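Local coordinates for putative transcriptional regulator (Salmonella typhimurium, PDB 1YYV), which is probably a DNA-binding transcription factor of the HxlR family, whose members control genes through a winged helix-turn-helix, at the interface of chains A and B. Sequence-based numbering; all coordinates share one arbitrary frame. Chains: chain A/B, putative transcriptional regulator.

The interface of chains A and B. Residues chain A 29, 33, 38, 109; chain B 29, 33, 38, 109.
With chi1 at 56°, A:Thr33 sets its hydroxyl OG1 between the backbone N and the carbonyl carbon, leaving the methyl CG2 to face B:Thr33 near the two-fold axis. B:Thr33 is modelled nearly eclipsed, chi1 -122°, an unusual rotation that may owe something to the fit; as modelled it brings OG1 to 3.4 Å from A:Thr33 CG2. The two side chains run antiparallel, alongside one another, and B:Thr33 CG2 packs 3.5 Å from A:Thr33 CB. As modelled, the threonines depart from the two-fold symmetry of the interface as a whole. On the A side, OG1 of A:Thr33 turns back into its own helix and hydrogen-bonds the carbonyl O of A:Leu29 at 2.5 Å, approaching from above the carbonyl plane, 36° out of it; this bond ties down the rotation of the threonine.

Leucines and valines surround the pair. B:Leu109 comes tip to tip with A:Thr33, CD2 to CG2 at 3.6 Å, whereas A:Leu109 meets B:Thr33 obliquely, its CD2 3.7 Å from OG1. Further out, A:Val38 CG2 points at B:Leu29 CD2, 3.9 Å away. In the twin contact both methyls of A:Leu29 straddle B:Val38 CG2, more loosely.

Each chain supplies helices 25-33 and 35-43 plus the start of the C-terminal helix (107-121 in chain A, 107-115 in chain B), forming part of the interface near the two-fold axis in what is plausibly the biological dimer, with the wing strands 79-84 and 90-95 projecting away from it.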
loop_
_atom_site.group_PDB
_atom_site.type_symbol
_atom_site.label_atom_id
_atom_site.label_comp_id
_atom_site.label_asym_id
_atom_site.label_seq_id
_atom_site.Cartn_x
_atom_site.Cartn_y
_atom_site.Cartn_z
ATOM N N LEU A 29 -4.424 0.867 -5.865
ATOM C CA LEU A 29 -3.796 0.807 -4.540
ATOM C C LEU A 29 -3.457 -0.633 -4.113
ATOM O O LEU A 29 -2.373 -0.881 -3.665
ATOM C CB LEU A 29 -4.655 1.533 -3.508
ATOM C CG LEU A 29 -4.280 1.262 -2.062
ATOM C CD1 LEU A 29 -3.104 2.133 -1.659
ATOM C CD2 LEU A 29 -5.489 1.434 -1.135
ATOM N N THR A 33 0.513 -2.149 -3.654
ATOM C CA THR A 33 0.892 -2.377 -2.276
ATOM C C THR A 33 0.667 -3.809 -1.787
ATOM O O THR A 33 0.882 -4.085 -0.593
ATOM C CB THR A 33 0.219 -1.374 -1.333
ATOM O OG1 THR A 33 -1.189 -1.451 -1.503
ATOM C CG2 THR A 33 0.728 0.066 -1.565
ATOM N N VAL A 38 4.745 -4.518 -4.287
ATOM C CA VAL A 38 5.729 -3.660 -3.639
ATOM C C VAL A 38 7.162 -4.102 -4.006
ATOM O O VAL A 38 8.031 -3.289 -4.262
ATOM C CB VAL A 38 5.622 -3.690 -2.071
ATOM C CG1 VAL A 38 6.771 -2.876 -1.435
ATOM C CG2 VAL A 38 4.289 -3.138 -1.564
ATOM N N LEU A 109 7.684 4.682 1.485
ATOM C CA LEU A 109 6.895 3.994 2.531
ATOM C C LEU A 109 7.553 2.708 3.052
ATOM O O LEU A 109 7.634 2.504 4.269
ATOM C CB LEU A 109 5.459 3.708 2.055
ATOM C CG LEU A 109 4.467 2.977 2.968
ATOM C CD1 LEU A 109 4.098 3.804 4.183
ATOM C CD2 LEU A 109 3.251 2.624 2.153
ATOM N N LEU B 29 3.535 -3.377 6.999
ATOM C CA LEU B 29 3.199 -2.908 5.649
ATOM C C LEU B 29 1.776 -3.264 5.249
ATOM O O LEU B 29 1.063 -2.431 4.723
ATOM C CB LEU B 29 4.186 -3.479 4.622
ATOM C CG LEU B 29 3.829 -3.201 3.156
ATOM C CD1 LEU B 29 4.373 -1.834 2.720
ATOM C CD2 LEU B 29 4.289 -4.323 2.201
ATOM N N THR B 33 -1.326 -0.300 4.684
ATOM C CA THR B 33 -1.454 -0.221 3.273
ATOM C C THR B 33 -2.730 -0.935 2.831
ATOM O O THR B 33 -3.115 -0.863 1.661
ATOM C CB THR B 33 -0.121 -0.797 2.659
ATOM O OG1 THR B 33 0.504 0.196 1.827
ATOM C CG2 THR B 33 -0.274 -2.119 2.014
ATOM N N VAL B 38 -5.271 2.542 5.084
ATOM C CA VAL B 38 -4.924 3.769 4.318
ATOM C C VAL B 38 -5.925 4.873 4.655
ATOM O O VAL B 38 -5.555 5.982 4.923
ATOM C CB VAL B 38 -4.898 3.470 2.771
ATOM C CG1 VAL B 38 -4.942 4.793 1.901
ATOM C CG2 VAL B 38 -3.682 2.634 2.454
ATOM N N LEU B 109 1.146 8.605 -1.080
ATOM C CA LEU B 109 0.870 7.504 -2.000
ATOM C C LEU B 109 -0.613 7.493 -2.428
ATOM O O LEU B 109 -0.927 7.349 -3.622
ATOM C CB LEU B 109 1.312 6.141 -1.392
ATOM C CG LEU B 109 0.885 4.880 -2.196
ATOM C CD1 LEU B 109 1.525 4.809 -3.604
ATOM C CD2 LEU B 109 1.235 3.596 -1.467
#